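Local coordinates for protein peptidoglycan D,D-transpeptidase FtsI (Yersinia pestis, PDB 6SYN) that probably cross-links peptidoglycan as a class B penicillin-binding protein, the D,D-transpeptidase of the septal cell wall, and reacts with beta-lactam antibiotics, at residues D182-L188 against G501-M506; A207-N213 against P469-V475; K432-I436 against I508-A512. Where two conformers were deposited one is given. Residue numbers count along the deposited sequence, not the author numbering.

Contact 1: residues D182-L188 against G501-M506. With ACT (acetate ion), chain C.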
ATOM      1  N   ASP A 182      -9.412  -9.627   1.535  1.00 11.68           N
ATOM      2  CA  ASP A 182     -10.440 -10.238   0.645  1.00 11.74           C
ATOM      3  C   ASP A 182      -9.851 -10.274  -0.772  1.00 11.72           C
ATOM      4  O   ASP A 182      -9.390  -9.209  -1.232  1.00 11.69           O
ATOM      5  CB  ASP A 182     -11.773  -9.485   0.751  1.00 11.72           C
ATOM      6  CG  ASP A 182     -12.925 -10.103  -0.030  1.00 11.87           C
ATOM      7  OD1 ASP A 182     -12.660 -10.739  -1.066  1.00 11.91           O
ATOM      8  OD2 ASP A 182     -14.087  -9.946   0.406  1.00 12.02           O
ATOM      9  N   GLU A 183      -9.829 -11.450  -1.413  1.00 11.76           N
ATOM     10  CA  GLU A 183      -9.161 -11.675  -2.729  1.00 11.97           C
ATOM     11  C   GLU A 183      -9.865 -10.841  -3.809  1.00 11.62           C
ATOM     12  O   GLU A 183      -9.146 -10.243  -4.634  1.00 11.35           O
ATOM     13  CB  GLU A 183      -9.110 -13.167  -3.090  1.00 12.46           C
ATOM     14  CG  GLU A 183      -9.083 -13.458  -4.590  1.00 12.98           C
ATOM     15  CD  GLU A 183      -7.861 -12.944  -5.335  1.00 13.53           C
ATOM     16  OE1 GLU A 183      -6.849 -12.679  -4.665  1.00 14.65           O
ATOM     17  OE2 GLU A 183      -7.918 -12.801  -6.579  1.00 13.80           O
ATOM     18  N   ARG A 184     -11.203 -10.817  -3.809  1.00 11.22           N
ATOM     19  CA  ARG A 184     -12.031 -10.020  -4.756  1.00 11.09           C
ATOM     20  C   ARG A 184     -11.633  -8.543  -4.668  1.00 10.71           C
ATOM     21  O   ARG A 184     -11.549  -7.890  -5.731  1.00 10.79           O
ATOM     22  CB  ARG A 184     -13.526 -10.129  -4.440  1.00 11.32           C
ATOM     23  CG  ARG A 184     -14.155 -11.495  -4.684  1.00 11.50           C
ATOM     24  CD  ARG A 184     -15.574 -11.558  -4.141  1.00 11.59           C
ATOM     25  NE  ARG A 184     -15.605 -11.186  -2.729  1.00 11.73           N
ATOM     26  CZ  ARG A 184     -16.667 -10.746  -2.051  1.00 11.79           C
ATOM     27  NH1 ARG A 184     -17.845 -10.601  -2.638  1.00 11.86           N
ATOM     28  NH2 ARG A 184     -16.534 -10.435  -0.772  1.00 11.71           N
ATOM     29  N   LEU A 185     -11.442  -8.031  -3.448  1.00 10.28           N
ATOM     30  CA  LEU A 185     -11.178  -6.592  -3.180  1.00 10.01           C
ATOM     31  C   LEU A 185      -9.698  -6.288  -3.451  1.00  9.83           C
ATOM     32  O   LEU A 185      -9.415  -5.190  -3.958  1.00  9.78           O
ATOM     33  CB  LEU A 185     -11.575  -6.241  -1.740  1.00  9.88           C
ATOM     34  CG  LEU A 185     -13.037  -6.475  -1.347  1.00  9.83           C
ATOM     35  CD1 LEU A 185     -13.337  -5.824  -0.006  1.00  9.81           C
ATOM     36  CD2 LEU A 185     -14.011  -5.955  -2.396  1.00  9.88           C
ATOM     37  N   GLN A 186      -8.791  -7.223  -3.148  1.00  9.66           N
ATOM     38  CA  GLN A 186      -7.350  -7.101  -3.505  1.00  9.58           C
ATOM     39  C   GLN A 186      -7.220  -7.058  -5.034  1.00  9.48           C
ATOM     40  O   GLN A 186      -6.437  -6.222  -5.543  1.00  9.37           O
ATOM     41  CB  GLN A 186      -6.529  -8.241  -2.897  1.00  9.56           C
ATOM     42  CG  GLN A 186      -5.028  -8.105  -3.139  1.00  9.57           C
ATOM     43  CD  GLN A 186      -4.371  -7.059  -2.272  1.00  9.58           C
ATOM     44  OE1 GLN A 186      -5.006  -6.427  -1.432  1.00  9.61           O
ATOM     45  NE2 GLN A 186      -3.076  -6.868  -2.469  1.00  9.62           N
ATOM     46  N   ALA A 187      -7.967  -7.917  -5.733  1.00  9.50           N
ATOM     47  CA  ALA A 187      -8.011  -8.004  -7.211  1.00  9.51           C
ATOM     48  C   ALA A 187      -8.476  -6.659  -7.779  1.00  9.59           C
ATOM     49  O   ALA A 187      -7.802  -6.146  -8.695  1.00  9.50           O
ATOM     50  CB  ALA A 187      -8.909  -9.135  -7.646  1.00  9.50           C
ATOM     51  N   LEU A 188      -9.566  -6.105  -7.235  1.00  9.65           N
ATOM     52  CA  LEU A 188     -10.124  -4.793  -7.659  1.00  9.72           C
ATOM     53  C   LEU A 188      -9.119  -3.683  -7.347  1.00  9.92           C
ATOM     54  O   LEU A 188      -8.824  -2.874  -8.242  1.00 10.10           O
ATOM     55  CB  LEU A 188     -11.442  -4.507  -6.941  1.00  9.66           C
ATOM     56  CG  LEU A 188     -11.940  -3.074  -7.116  1.00  9.63           C
ATOM     57  CD1 LEU A 188     -12.204  -2.779  -8.586  1.00  9.63           C
ATOM     58  CD2 LEU A 188     -13.176  -2.810  -6.278  1.00  9.62           C
ATOM     59  N   GLY A 501     -16.497  -0.169  -6.681  1.00 11.33           N
ATOM     60  CA  GLY A 501     -16.535  -1.644  -6.703  1.00 11.95           C
ATOM     61  C   GLY A 501     -16.637  -2.219  -5.300  1.00 12.49           C
ATOM     62  O   GLY A 501     -17.484  -3.105  -5.082  1.00 12.51           O
ATOM     63  N   VAL A 502     -15.833  -1.711  -4.364  1.00 13.17           N
ATOM     64  CA  VAL A 502     -15.879  -2.125  -2.932  1.00 13.83           C
ATOM     65  C   VAL A 502     -17.334  -2.045  -2.443  1.00 14.55           C
ATOM     66  O   VAL A 502     -17.883  -3.096  -2.066  1.00 14.50           O
ATOM     67  CB  VAL A 502     -14.929  -1.275  -2.067  1.00 13.78           C
ATOM     68  CG1 VAL A 502     -15.223  -1.437  -0.583  1.00 13.82           C
ATOM     69  CG2 VAL A 502     -13.469  -1.592  -2.362  1.00 13.64           C
ATOM     70  N   LEU A 503     -17.937  -0.851  -2.462  1.00 15.77           N
ATOM     71  CA  LEU A 503     -19.310  -0.594  -1.933  1.00 16.86           C
ATOM     72  C   LEU A 503     -20.307  -1.582  -2.550  1.00 18.29           C
ATOM     73  O   LEU A 503     -21.198  -2.051  -1.818  1.00 18.27           O
ATOM     74  CB  LEU A 503     -19.718   0.852  -2.235  1.00 16.58           C
ATOM     75  CG  LEU A 503     -19.046   1.910  -1.364  1.00 16.43           C
ATOM     76  CD1 LEU A 503     -19.046   3.268  -2.043  1.00 16.15           C
ATOM     77  CD2 LEU A 503     -19.718   1.990  -0.001  1.00 16.56           C
ATOM     78  N   ARG A 504     -20.147  -1.884  -3.842  1.00 20.17           N
ATOM     79  CA  ARG A 504     -21.067  -2.748  -4.630  1.00 21.67           C
ATOM     80  C   ARG A 504     -20.800  -4.227  -4.327  1.00 21.09           C
ATOM     81  O   ARG A 504     -21.782  -4.953  -4.070  1.00 21.10           O
ATOM     82  CB  ARG A 504     -20.943  -2.436  -6.127  1.00 23.50           C
ATOM     83  CG  ARG A 504     -21.706  -1.192  -6.563  1.00 25.34           C
ATOM     84  CD  ARG A 504     -23.175  -1.240  -6.174  1.00 26.98           C
ATOM     85  NE  ARG A 504     -24.060  -0.126  -6.521  1.00 28.43           N
ATOM     86  CZ  ARG A 504     -23.776   0.966  -7.239  1.00 30.49           C
ATOM     87  NH1 ARG A 504     -24.729   1.863  -7.438  1.00 31.69           N
ATOM     88  NH2 ARG A 504     -22.578   1.194  -7.755  1.00 30.95           N
ATOM     89  N   THR A 505     -19.536  -4.659  -4.357  1.00 20.31           N
ATOM     90  CA  THR A 505     -19.114  -6.031  -3.966  1.00 20.11           C
ATOM     91  C   THR A 505     -19.686  -6.361  -2.584  1.00 20.03           C
ATOM     92  O   THR A 505     -20.286  -7.433  -2.429  1.00 19.81           O
ATOM     93  CB  THR A 505     -17.587  -6.172  -3.918  1.00 20.24           C
ATOM     94  OG1 THR A 505     -17.032  -5.804  -5.181  1.00 19.93           O
ATOM     95  CG2 THR A 505     -17.148  -7.576  -3.559  1.00 20.36           C
ATOM     96  N   MET A 506     -19.514  -5.441  -1.634  1.00 20.62           N
ATOM     97  CA  MET A 506     -19.877  -5.603  -0.201  1.00 20.92           C
ATOM     98  C   MET A 506     -21.357  -5.265   0.025  1.00 21.60           C
ATOM     99  O   MET A 506     -21.766  -5.210   1.205  1.00 22.43           O
ATOM    100  CB  MET A 506     -18.987  -4.698   0.658  1.00 20.85           C
ATOM    101  CG  MET A 506     -17.512  -5.056   0.551  1.00 20.58           C
ATOM    102  SD  MET A 506     -17.222  -6.811   0.907  1.00 20.17           S
ATOM    103  CE  MET A 506     -17.561  -6.833   2.665  1.00 20.25           C
TER
HETATM  104  C   ACT C 602     -20.318 -10.537   0.088  1.00 33.30           C
HETATM  105  O   ACT C 602     -19.857  -9.447  -0.309  1.00 32.40           O
HETATM  106  OXT ACT C 602     -20.295 -10.903   1.282  1.00 33.18           O
HETATM  107  CH3 ACT C 602     -20.948 -11.485  -0.949  1.00 32.87           C
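Side-chain rotamers decide how two nearly antiparallel helices fit together, as 183-188 and 501-505 do with their axes 10.5 Å apart at 159°. Leu185, in the mt rotamer, starts sideways, yet its CD2 lies 3.7 Å from Thr505 CG2. Leu188, in tp, sends CD2 to 3.6 Å from Gly501 CA, where a beta carbon would clash. Met506 leaves its backbone sideways, but chi1 and chi2, both m, bring SD to 4.1 Å from Leu185 CD1. Arg184 folds over Asp182, the N-cap, with NH2 in a salt bridge 2.8 Å from OD2; one guanidinium face covers Thr505 CG2, 3.2 Å from NH1, and NH1 also donates to an acetate oxygen at 3.3 Å. Thr505, chi1 m, returns its OG1 to Gly501 O at 2.7 Å. Beneath the pair, Leu185 and Val502 rest on Leu209. Helices 183-199 and 492-505, from the two ends of the transpeptidase fold, pack side by side on one face of its antiparallel sheet, as in serine beta-lactamases and other penicillin-binding proteins.

Contact 2: residues A207-N213 against P469-V475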
ATOM      1  N   ALA A 207      -2.146   1.291  -2.748  1.00 10.06           N
ATOM      2  CA  ALA A 207      -3.536   1.464  -2.282  1.00  9.89           C
ATOM      3  C   ALA A 207      -3.719   0.607  -1.031  1.00  9.77           C
ATOM      4  O   ALA A 207      -3.390  -0.597  -1.094  1.00  9.74           O
ATOM      5  CB  ALA A 207      -4.504   1.071  -3.368  1.00  9.89           C
ATOM      6  N   VAL A 208      -4.182   1.214   0.064  1.00  9.52           N
ATOM      7  CA  VAL A 208      -4.552   0.492   1.314  1.00  9.28           C
ATOM      8  C   VAL A 208      -6.041   0.731   1.580  1.00  9.13           C
ATOM      9  O   VAL A 208      -6.469   1.901   1.546  1.00  8.95           O
ATOM     10  CB  VAL A 208      -3.671   0.913   2.506  1.00  9.21           C
ATOM     11  CG1 VAL A 208      -4.041   0.155   3.773  1.00  9.19           C
ATOM     12  CG2 VAL A 208      -2.195   0.732   2.198  1.00  9.20           C
ATOM     13  N   LEU A 209      -6.777  -0.360   1.815  1.00  8.98           N
ATOM     14  CA  LEU A 209      -8.221  -0.377   2.161  1.00  8.96           C
ATOM     15  C   LEU A 209      -8.387  -1.012   3.545  1.00  9.00           C
ATOM     16  O   LEU A 209      -7.993  -2.184   3.711  1.00  8.95           O
ATOM     17  CB  LEU A 209      -8.972  -1.192   1.106  1.00  8.88           C
ATOM     18  CG  LEU A 209     -10.489  -1.227   1.266  1.00  8.81           C
ATOM     19  CD1 LEU A 209     -11.107   0.085   0.814  1.00  8.78           C
ATOM     20  CD2 LEU A 209     -11.079  -2.398   0.494  1.00  8.82           C
ATOM     21  N   VAL A 210      -8.979  -0.275   4.487  1.00  9.08           N
ATOM     22  CA  VAL A 210      -9.130  -0.699   5.909  1.00  9.09           C
ATOM     23  C   VAL A 210     -10.612  -0.653   6.287  1.00  9.18           C
ATOM     24  O   VAL A 210     -11.292   0.325   5.930  1.00  9.05           O
ATOM     25  CB  VAL A 210      -8.285   0.182   6.846  1.00  9.05           C
ATOM     26  CG1 VAL A 210      -8.431  -0.240   8.303  1.00  9.02           C
ATOM     27  CG2 VAL A 210      -6.823   0.189   6.425  1.00  9.04           C
ATOM     28  N   ASP A 211     -11.072  -1.697   6.979  1.00  9.32           N
ATOM     29  CA  ASP A 211     -12.394  -1.750   7.643  1.00  9.44           C
ATOM     30  C   ASP A 211     -12.390  -0.717   8.771  1.00  9.59           C
ATOM     31  O   ASP A 211     -11.497  -0.779   9.637  1.00  9.63           O
ATOM     32  CB  ASP A 211     -12.684  -3.155   8.171  1.00  9.52           C
ATOM     33  CG  ASP A 211     -14.161  -3.434   8.366  1.00  9.60           C
ATOM     34  OD1 ASP A 211     -14.812  -2.666   9.103  1.00  9.66           O
ATOM     35  OD2 ASP A 211     -14.653  -4.406   7.763  1.00  9.84           O
ATOM     36  N   VAL A 212     -13.364   0.189   8.755  1.00  9.71           N
ATOM     37  CA  VAL A 212     -13.488   1.335   9.705  1.00  9.80           C
ATOM     38  C   VAL A 212     -13.773   0.817  11.128  1.00  9.79           C
ATOM     39  O   VAL A 212     -13.311   1.455  12.097  1.00  9.75           O
ATOM     40  CB  VAL A 212     -14.576   2.293   9.180  1.00  9.90           C
ATOM     41  CG1 VAL A 212     -14.988   3.329  10.210  1.00  9.93           C
ATOM     42  CG2 VAL A 212     -14.140   2.960   7.881  1.00  9.88           C
ATOM     43  N   ASN A 213     -14.468  -0.318  11.256  1.00  9.85           N
ATOM     44  CA  ASN A 213     -15.045  -0.804  12.539  1.00  9.96           C
ATOM     45  C   ASN A 213     -14.170  -1.884  13.189  1.00 10.14           C
ATOM     46  O   ASN A 213     -14.256  -2.021  14.422  1.00 10.25           O
ATOM     47  CB  ASN A 213     -16.463  -1.346  12.344  1.00  9.88           C
ATOM     48  CG  ASN A 213     -17.444  -0.280  11.903  1.00  9.79           C
ATOM     49  OD1 ASN A 213     -18.224  -0.500  10.980  1.00  9.78           O
ATOM     50  ND2 ASN A 213     -17.407   0.875  12.549  1.00  9.60           N
ATOM     51  N   PRO A 469     -19.583   5.571   7.454  1.00 11.37           N
ATOM     52  CA  PRO A 469     -18.390   5.009   6.827  1.00 11.53           C
ATOM     53  C   PRO A 469     -18.156   3.550   7.228  1.00 11.78           C
ATOM     54  O   PRO A 469     -18.314   3.224   8.390  1.00 11.96           O
ATOM     55  CB  PRO A 469     -17.239   5.876   7.353  1.00 11.52           C
ATOM     56  CG  PRO A 469     -17.896   7.189   7.718  1.00 11.48           C
ATOM     57  CD  PRO A 469     -19.286   6.810   8.189  1.00 11.49           C
ATOM     58  N   ARG A 470     -17.794   2.728   6.246  1.00 11.95           N
ATOM     59  CA  ARG A 470     -17.463   1.296   6.428  1.00 12.04           C
ATOM     60  C   ARG A 470     -16.002   1.065   6.036  1.00 11.74           C
ATOM     61  O   ARG A 470     -15.340   0.236   6.692  1.00 11.92           O
ATOM     62  CB  ARG A 470     -18.435   0.445   5.604  1.00 12.50           C
ATOM     63  CG  ARG A 470     -19.812   0.313   6.241  1.00 12.84           C
ATOM     64  CD  ARG A 470     -19.799  -0.613   7.445  1.00 13.25           C
ATOM     65  NE  ARG A 470     -19.345  -1.945   7.060  1.00 13.68           N
ATOM     66  CZ  ARG A 470     -20.124  -2.906   6.566  1.00 13.99           C
ATOM     67  NH1 ARG A 470     -21.421  -2.702   6.405  1.00 14.12           N
ATOM     68  NH2 ARG A 470     -19.602  -4.075   6.230  1.00 14.17           N
ATOM     69  N   PHE A 471     -15.510   1.791   5.029  1.00 11.18           N
ATOM     70  CA  PHE A 471     -14.187   1.548   4.402  1.00 10.78           C
ATOM     71  C   PHE A 471     -13.389   2.846   4.335  1.00 10.25           C
ATOM     72  O   PHE A 471     -13.867   3.836   3.756  1.00 10.21           O
ATOM     73  CB  PHE A 471     -14.382   0.945   3.014  1.00 10.90           C
ATOM     74  CG  PHE A 471     -15.374  -0.186   3.011  1.00 11.07           C
ATOM     75  CD1 PHE A 471     -15.096  -1.366   3.684  1.00 11.21           C
ATOM     76  CD2 PHE A 471     -16.596  -0.060   2.373  1.00 11.06           C
ATOM     77  CE1 PHE A 471     -16.010  -2.407   3.694  1.00 11.23           C
ATOM     78  CE2 PHE A 471     -17.505  -1.104   2.381  1.00 11.15           C
ATOM     79  CZ  PHE A 471     -17.214  -2.272   3.043  1.00 11.19           C
ATOM     80  N   ALA A 472     -12.204   2.824   4.939  1.00  9.73           N
ATOM     81  CA  ALA A 472     -11.134   3.814   4.708  1.00  9.40           C
ATOM     82  C   ALA A 472     -10.295   3.310   3.532  1.00  9.07           C
ATOM     83  O   ALA A 472      -9.994   2.099   3.496  1.00  8.86           O
ATOM     84  CB  ALA A 472     -10.317   4.008   5.960  1.00  9.34           C
ATOM     85  N   LEU A 473      -9.988   4.197   2.584  1.00  8.83           N
ATOM     86  CA  LEU A 473      -9.097   3.911   1.429  1.00  8.66           C
ATOM     87  C   LEU A 473      -8.068   5.035   1.299  1.00  8.46           C
ATOM     88  O   LEU A 473      -8.468   6.209   1.384  1.00  8.34           O
ATOM     89  CB  LEU A 473      -9.936   3.777   0.156  1.00  8.63           C
ATOM     90  CG  LEU A 473      -9.157   3.562  -1.140  1.00  8.66           C
ATOM     91  CD1 LEU A 473      -8.252   2.340  -1.049  1.00  8.65           C
ATOM     92  CD2 LEU A 473     -10.113   3.424  -2.318  1.00  8.66           C
ATOM     93  N   VAL A 474      -6.798   4.661   1.131  1.00  8.36           N
ATOM     94  CA  VAL A 474      -5.685   5.559   0.704  1.00  8.30           C
ATOM     95  C   VAL A 474      -5.173   5.065  -0.655  1.00  8.30           C
ATOM     96  O   VAL A 474      -5.083   3.836  -0.862  1.00  8.15           O
ATOM     97  CB  VAL A 474      -4.551   5.612   1.749  1.00  8.32           C
ATOM     98  CG1 VAL A 474      -3.311   6.323   1.218  1.00  8.32           C
ATOM     99  CG2 VAL A 474      -5.006   6.242   3.056  1.00  8.25           C
ATOM    100  N   VAL A 475      -4.880   6.014  -1.545  1.00  8.38           N
ATOM    101  CA  VAL A 475      -4.206   5.813  -2.859  1.00  8.40           C
ATOM    102  C   VAL A 475      -3.137   6.907  -2.988  1.00  8.41           C
ATOM    103  O   VAL A 475      -3.497   8.101  -2.882  1.00  8.25           O
ATOM    104  CB  VAL A 475      -5.234   5.846  -4.008  1.00  8.46           C
ATOM    105  CG1 VAL A 475      -4.596   5.643  -5.375  1.00  8.48           C
ATOM    106  CG2 VAL A 475      -6.340   4.829  -3.789  1.00  8.49           C
TER
HETATM  107  O   HOH W   1     -16.853  -1.460   7.934  1.00 10.11           O
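Antiparallel strands 207-211 and 471-475, inner neighbours in the five-stranded sheet of the transpeptidase domain, show how a buried backbone settles its polar groups. Val208 N donates to Val474 O at 2.9 Å and Val474 N to Val208 O at 2.8 Å; Val210 N to Ala472 O and Ala472 N to Val210 O are both 2.8 Å. Val212 N then donates to Arg470 O at 2.9 Å. Leu209, in a non-hydrogen-bonded pair with Leu473, turns its backbone to strand 217-223. On the other edge of 471-478, against strand 455-464, Arg470 and Phe471 both face Ala464, a classic beta bulge. Asp211 OD1 accepts from Asn213 N at 3.2 Å in an Asx turn. A water 2.6 Å from both Asp211 OD1 and Arg470 O accepts from Arg470 NE at 2.7 Å. Helix 492-505 covers the Leu209 and Leu473 face, helix 370-381 the Val208 and Val474 face. The chemistry implies division by position: direct backbone bonds and aliphatic packing inside, water and charged side chains where the strands end.

Contact 3: residues K432-I436 against I508-A512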
ATOM      1  N   LYS A 432     -21.241   7.286  -8.278  1.00  9.48           N
ATOM      2  CA  LYS A 432     -22.674   7.449  -8.621  1.00  9.85           C
ATOM      3  C   LYS A 432     -23.520   6.736  -7.557  1.00 10.33           C
ATOM      4  O   LYS A 432     -23.364   5.507  -7.393  1.00 10.49           O
ATOM      5  CB  LYS A 432     -22.957   6.916 -10.030  1.00  9.86           C
ATOM      6  CG  LYS A 432     -22.272   7.656 -11.174  1.00  9.83           C
ATOM      7  CD  LYS A 432     -22.732   9.092 -11.361  1.00  9.82           C
ATOM      8  CE  LYS A 432     -22.087   9.780 -12.548  1.00  9.77           C
ATOM      9  NZ  LYS A 432     -22.727   9.410 -13.833  1.00  9.77           N
ATOM     10  N   GLY A 433     -24.358   7.499  -6.847  1.00 10.76           N
ATOM     11  CA  GLY A 433     -25.371   6.984  -5.907  1.00 11.10           C
ATOM     12  C   GLY A 433     -24.852   6.883  -4.485  1.00 11.48           C
ATOM     13  O   GLY A 433     -25.575   6.313  -3.643  1.00 11.54           O
ATOM     14  N   TYR A 434     -23.655   7.413  -4.216  1.00 11.99           N
ATOM     15  CA  TYR A 434     -22.992   7.379  -2.886  1.00 12.39           C
ATOM     16  C   TYR A 434     -22.395   8.751  -2.571  1.00 12.74           C
ATOM     17  O   TYR A 434     -21.913   9.433  -3.503  1.00 12.97           O
ATOM     18  CB  TYR A 434     -21.874   6.335  -2.845  1.00 12.48           C
ATOM     19  CG  TYR A 434     -22.313   4.892  -2.912  1.00 12.58           C
ATOM     20  CD1 TYR A 434     -22.664   4.191  -1.770  1.00 12.52           C
ATOM     21  CD2 TYR A 434     -22.341   4.213  -4.121  1.00 12.84           C
ATOM     22  CE1 TYR A 434     -23.044   2.860  -1.829  1.00 12.64           C
ATOM     23  CE2 TYR A 434     -22.724   2.883  -4.198  1.00 12.81           C
ATOM     24  CZ  TYR A 434     -23.077   2.202  -3.047  1.00 12.74           C
ATOM     25  OH  TYR A 434     -23.450   0.891  -3.122  1.00 12.66           O
ATOM     26  N   ARG A 435     -22.420   9.118  -1.286  1.00 12.94           N
ATOM     27  CA  ARG A 435     -21.724  10.294  -0.703  1.00 13.09           C
ATOM     28  C   ARG A 435     -20.369   9.836  -0.163  1.00 12.60           C
ATOM     29  O   ARG A 435     -20.321   8.750   0.461  1.00 12.56           O
ATOM     30  CB  ARG A 435     -22.531  10.887   0.454  1.00 13.74           C
ATOM     31  CG  ARG A 435     -23.983  11.211   0.129  1.00 14.25           C
ATOM     32  CD  ARG A 435     -24.815  11.309   1.395  1.00 14.80           C
ATOM     33  NE  ARG A 435     -24.249  12.222   2.381  1.00 15.23           N
ATOM     34  CZ  ARG A 435     -24.619  12.295   3.659  1.00 15.89           C
ATOM     35  NH1 ARG A 435     -25.566  11.498   4.134  1.00 15.98           N
ATOM     36  NH2 ARG A 435     -24.040  13.168   4.466  1.00 16.17           N
ATOM     37  N   ILE A 436     -19.314  10.629  -0.376  1.00 12.05           N
ATOM     38  CA  ILE A 436     -17.925  10.273   0.037  1.00 11.57           C
ATOM     39  C   ILE A 436     -17.264  11.471   0.726  1.00 11.28           C
ATOM     40  O   ILE A 436     -17.557  12.616   0.351  1.00 11.24           O
ATOM     41  CB  ILE A 436     -17.076   9.752  -1.148  0.50 11.49           C
ATOM     42  CG1 ILE A 436     -16.722  10.843  -2.161  0.50 11.42           C
ATOM     43  CG2 ILE A 436     -17.750   8.565  -1.820  0.50 11.45           C
ATOM     44  CD1 ILE A 436     -15.776  10.376  -3.244  0.50 11.38           C
ATOM     45  N   ILE A 508     -23.419  -2.569  -0.212  1.00 21.44           N
ATOM     46  CA  ILE A 508     -23.720  -1.429   0.710  1.00 21.55           C
ATOM     47  C   ILE A 508     -24.866  -0.596   0.127  1.00 21.76           C
ATOM     48  O   ILE A 508     -24.754  -0.168  -1.035  1.00 21.99           O
ATOM     49  CB  ILE A 508     -22.474  -0.566   0.985  1.00 21.49           C
ATOM     50  CG1 ILE A 508     -21.294  -1.400   1.495  1.00 21.68           C
ATOM     51  CG2 ILE A 508     -22.812   0.571   1.941  1.00 21.31           C
ATOM     52  CD1 ILE A 508     -21.551  -2.118   2.805  1.00 21.63           C
ATOM     53  N   GLU A 509     -25.917  -0.376   0.924  1.00 22.10           N
ATOM     54  CA  GLU A 509     -27.095   0.456   0.563  1.00 22.49           C
ATOM     55  C   GLU A 509     -26.593   1.838   0.152  1.00 21.65           C
ATOM     56  O   GLU A 509     -25.904   2.500   0.923  1.00 20.94           O
ATOM     57  CB  GLU A 509     -28.086   0.529   1.730  1.00 23.39           C
ATOM     58  CG  GLU A 509     -29.525   0.802   1.306  1.00 24.30           C
ATOM     59  CD  GLU A 509     -30.342  -0.423   0.904  1.00 25.48           C
ATOM     60  OE1 GLU A 509     -30.334  -1.421   1.662  1.00 25.76           O
ATOM     61  OE2 GLU A 509     -30.995  -0.378  -0.167  1.00 26.02           O
ATOM     62  N   PRO A 510     -26.873   2.285  -1.094  1.00 21.40           N
ATOM     63  CA  PRO A 510     -26.548   3.642  -1.541  1.00 21.32           C
ATOM     64  C   PRO A 510     -26.994   4.755  -0.581  1.00 21.28           C
ATOM     65  O   PRO A 510     -27.812   4.495   0.274  1.00 22.44           O
ATOM     66  CB  PRO A 510     -27.308   3.760  -2.869  1.00 21.35           C
ATOM     67  CG  PRO A 510     -27.341   2.346  -3.399  1.00 21.49           C
ATOM     68  CD  PRO A 510     -27.471   1.475  -2.167  1.00 21.62           C
ATOM     69  N   ASP A 511     -26.482   5.971  -0.799  1.00 21.16           N
ATOM     70  CA  ASP A 511     -26.334   7.032   0.232  1.00 20.87           C
ATOM     71  C   ASP A 511     -27.014   8.345  -0.191  1.00 20.58           C
ATOM     72  O   ASP A 511     -27.266   9.174   0.703  1.00 19.73           O
ATOM     73  CB  ASP A 511     -24.845   7.258   0.514  1.00 21.03           C
ATOM     74  CG  ASP A 511     -24.495   7.349   1.986  1.00 21.25           C
ATOM     75  OD1 ASP A 511     -25.309   6.892   2.811  1.00 21.89           O
ATOM     76  OD2 ASP A 511     -23.416   7.880   2.296  1.00 21.07           O
ATOM     77  N   ALA A 512     -27.258   8.562  -1.489  1.00 20.72           N
ATOM     78  CA  ALA A 512     -28.149   9.635  -2.003  1.00 21.43           C
ATOM     79  C   ALA A 512     -28.501   9.362  -3.470  1.00 21.55           C
ATOM     80  O   ALA A 512     -27.622   9.354  -4.329  1.00 21.78           O
ATOM     81  CB  ALA A 512     -27.506  10.991  -1.834  1.00 21.50           C
TER
HETATM   82  O   HOH W   2     -27.783  10.123   2.853  1.00 21.25           O
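Tyr434 OH donates to Ile508 O at 2.7 Å, and Asp511 N donates to Gly433 O at 3.0 Å; these two hydrogen bonds show how segments without regular structure can be joined through backbone carbonyls. A water extends the link, accepting from Arg435 NH1 at 2.9 Å and donating to Asp511 O at 2.4 Å. Arg435 NE and Asp511 OD2, 4.4 Å apart, are near only as charges, the oxygen lying well out of the guanidinium plane; the stronger partners are Glu417, in a salt bridge with Arg435, and Ser467, hydrogen-bonded to Asp511. Packing surrounds this frame. Although its CA-to-CB bond points away, Tyr434 brings its ring back along the 508-511 backbone, with CE1 3.6 Å from Pro510 CA and Pro510 CB over one face. Gly433 O also lies 3.2 Å from Pro510 CB, while Arg435 CG lies 4.0 Å from Ala512 CB. The contact lies at the surface, where the approach to edge strand 437-446 meets the tail leaving helix 492-505; Tyr434 and Ile508 both rest on Leu503 of that helix.

In the fold
The three contacts differ in depth. Contact 2 is the buried one, inside the transpeptidase sheet; contact 1 is partly buried, laying its helices over that sheet; contact 3 lies outside, where coil meets coil. Phe471 of contact 2 reaches both others, packing on Val502 and Met506 of contact 1 and on Ile508 of contact 3. Helix 183-199 leads directly into strand 204-211, and helix 492-505 runs on into the tail of contact 3, so contacts 1 and 2 share neighbouring elements at one end and contacts 1 and 3 at the other. Chemistry changes accordingly: backbone ladder in the sheet, mainly apolar side chains between helices, and isolated hydrogen bonds with water at the surface.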